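Local atomic coordinates of triosephosphate isomerase (Toxoplasma gondii, PDB entry 5UPR), a protein that probably interconverts D-glyceraldehyde 3-phosphate and dihydroxyacetone phosphate, a step shared by glycolysis and gluconeogenesis, and works as a homodimer. Residues A23-Q26 with E27-M31. Residues are numbered along the deposited sequence; the frame is centred on the assembly and turned at random.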
ATOM      1  N   ALA A  23       9.701 -17.022  -3.883  1.00 33.27           N
ATOM      2  CA  ALA A  23      10.908 -17.793  -3.574  1.00 34.57           C
ATOM      3  C   ALA A  23      11.896 -17.033  -2.709  1.00 34.26           C
ATOM      4  O   ALA A  23      12.493 -17.591  -1.834  1.00 34.03           O
ATOM      5  CB  ALA A  23      11.568 -18.312  -4.873  1.00 35.53           C
ATOM      6  N   LYS A  24      12.076 -15.744  -2.967  1.00 34.92           N
ATOM      7  CA  LYS A  24      13.022 -14.937  -2.150  1.00 35.84           C
ATOM      8  C   LYS A  24      12.483 -14.761  -0.727  1.00 34.12           C
ATOM      9  O   LYS A  24      13.238 -14.742   0.221  1.00 32.51           O
ATOM     10  CB  LYS A  24      13.321 -13.596  -2.802  1.00 36.57           C
ATOM     11  CG  LYS A  24      14.085 -13.786  -4.126  1.00 39.55           C
ATOM     12  CD  LYS A  24      14.040 -12.514  -4.963  1.00 41.63           C
ATOM     13  CE  LYS A  24      15.273 -12.343  -5.856  1.00 44.20           C
ATOM     14  NZ  LYS A  24      15.552 -10.882  -5.985  1.00 43.68           N
ATOM     15  N   THR A  25      11.150 -14.663  -0.592  1.00 33.01           N
ATOM     16  CA  THR A  25      10.536 -14.631   0.714  1.00 33.05           C
ATOM     17  C   THR A  25      10.842 -15.928   1.493  1.00 34.02           C
ATOM     18  O   THR A  25      11.161 -15.885   2.679  1.00 32.38           O
ATOM     19  CB  THR A  25       9.021 -14.375   0.597  1.00 32.75           C
ATOM     20  OG1 THR A  25       8.803 -13.107  -0.004  1.00 31.21           O
ATOM     21  CG2 THR A  25       8.354 -14.433   1.942  1.00 32.96           C
ATOM     22  N   GLN A  26      10.717 -17.056   0.816  1.00 37.30           N
ATOM     23  CA  GLN A  26      10.955 -18.376   1.416  1.00 39.89           C
ATOM     24  C   GLN A  26      12.422 -18.462   1.855  1.00 40.81           C
ATOM     25  O   GLN A  26      12.721 -18.900   2.961  1.00 42.01           O
ATOM     26  CB  GLN A  26      10.610 -19.520   0.435  1.00 42.85           C
ATOM     27  CG  GLN A  26      10.585 -20.878   1.116  1.00 45.13           C
ATOM     28  CD  GLN A  26      10.211 -22.023   0.166  1.00 49.50           C
ATOM     29  OE1 GLN A  26      10.692 -22.103  -0.971  1.00 53.66           O
ATOM     30  NE2 GLN A  26       9.370 -22.920   0.628  1.00 50.52           N
ATOM     31  N   GLU A  27      13.314 -18.040   0.993  1.00 41.42           N
ATOM     32  CA  GLU A  27      14.739 -17.991   1.332  1.00 45.21           C
ATOM     33  C   GLU A  27      15.052 -17.145   2.562  1.00 42.31           C
ATOM     34  O   GLU A  27      15.820 -17.562   3.423  1.00 43.11           O
ATOM     35  CB  GLU A  27      15.554 -17.463   0.125  1.00 49.60           C
ATOM     36  CG  GLU A  27      17.071 -17.361   0.368  1.00 54.91           C
ATOM     37  CD  GLU A  27      17.733 -16.237  -0.421  1.00 59.52           C
ATOM     38  OE1 GLU A  27      17.520 -16.261  -1.652  1.00 65.81           O
ATOM     39  OE2 GLU A  27      18.388 -15.336   0.187  1.00 63.62           O
ATOM     40  N   LEU A  28      14.481 -15.937   2.629  1.00 34.69           N
ATOM     41  CA  LEU A  28      14.702 -15.071   3.796  1.00 32.76           C
ATOM     42  C   LEU A  28      14.132 -15.693   5.068  1.00 31.31           C
ATOM     43  O   LEU A  28      14.732 -15.587   6.126  1.00 31.09           O
ATOM     44  CB  LEU A  28      14.144 -13.664   3.565  1.00 31.84           C
ATOM     45  CG  LEU A  28      14.997 -12.893   2.551  1.00 32.37           C
ATOM     46  CD1 LEU A  28      14.316 -11.639   1.971  1.00 31.53           C
ATOM     47  CD2 LEU A  28      16.297 -12.488   3.189  1.00 34.67           C
ATOM     48  N   VAL A  29      12.949 -16.290   4.977  1.00 31.28           N
ATOM     49  CA  VAL A  29      12.341 -16.927   6.134  1.00 32.16           C
ATOM     50  C   VAL A  29      13.222 -18.118   6.594  1.00 33.90           C
ATOM     51  O   VAL A  29      13.480 -18.275   7.794  1.00 33.82           O
ATOM     52  CB  VAL A  29      10.904 -17.412   5.822  1.00 33.39           C
ATOM     53  CG1 VAL A  29      10.403 -18.394   6.896  1.00 35.74           C
ATOM     54  CG2 VAL A  29       9.926 -16.254   5.694  1.00 31.53           C
ATOM     55  N   ASP A  30      13.690 -18.929   5.634  1.00 35.81           N
ATOM     56  CA  ASP A  30      14.590 -20.057   5.957  1.00 37.16           C
ATOM     57  C   ASP A  30      15.896 -19.558   6.627  1.00 38.08           C
ATOM     58  O   ASP A  30      16.388 -20.158   7.569  1.00 37.99           O
ATOM     59  CB  ASP A  30      14.964 -20.846   4.710  1.00 39.74           C
ATOM     60  CG  ASP A  30      13.760 -21.636   4.089  1.00 41.89           C
ATOM     61  OD1 ASP A  30      12.664 -21.711   4.697  1.00 44.24           O
ATOM     62  OD2 ASP A  30      13.881 -22.137   2.955  1.00 40.82           O
HETATM   63  N   MSE A  31      16.452 -18.452   6.149  1.00 38.10           N
HETATM   64  CA  MSE A  31      17.639 -17.861   6.790  1.00 39.49           C
HETATM   65  C   MSE A  31      17.328 -17.481   8.215  1.00 38.07           C
HETATM   66  O   MSE A  31      18.136 -17.732   9.092  1.00 35.62           O
HETATM   67  CB  MSE A  31      18.072 -16.591   6.061  1.00 40.93           C
HETATM   68  CG  MSE A  31      19.322 -15.930   6.622  1.00 45.06           C
HETATM   69 SE   MSE A  31      19.368 -14.135   5.858  0.82 50.34          SE
HETATM   70  CE  MSE A  31      17.993 -13.435   7.032  1.00 48.55           C
TER
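The amides of E27, L28, V29 and D30 each reach back four residues, to the carbonyls of A23, K24, T25 and Q26, so 23-26 runs into 27-31 as unbroken alpha helix; the bond from D30 N to Q26 O is the shortest, at 2.8 Å. Side chains of the later turn lie against the same carbonyls. D30 has CG beside its own backbone N (chi1 -68°), which folds the carboxylate back until D30 CG is 3.1 Å from Q26 O; carboxylate and carbonyl oxygens are all acceptors, so this is close approach and not a bond. D30 OD2 is 4.0 Å from Q26 CG; the Q26 amide and D30 carboxylate planes are 32° apart. On the buried side, V29 CG2 sits 3.3 Å from T25 O and lies 4.5 Å from T25 CG2, a loose methyl contact. L28 rests its CG 3.5 Å from K24 O. T25 turns its hydroxyl back to a hydrogen bond with T21 O, while its side chain also touches Q55 and V56 of helix 53-59; L28 meets W16. Q26, at the edge, still touches Q55, and K24, E27 and D30 are exposed: an amphipathic helix linking strands 10-15 and 42-47, the first beta-alpha-beta crossover of the TIM barrel.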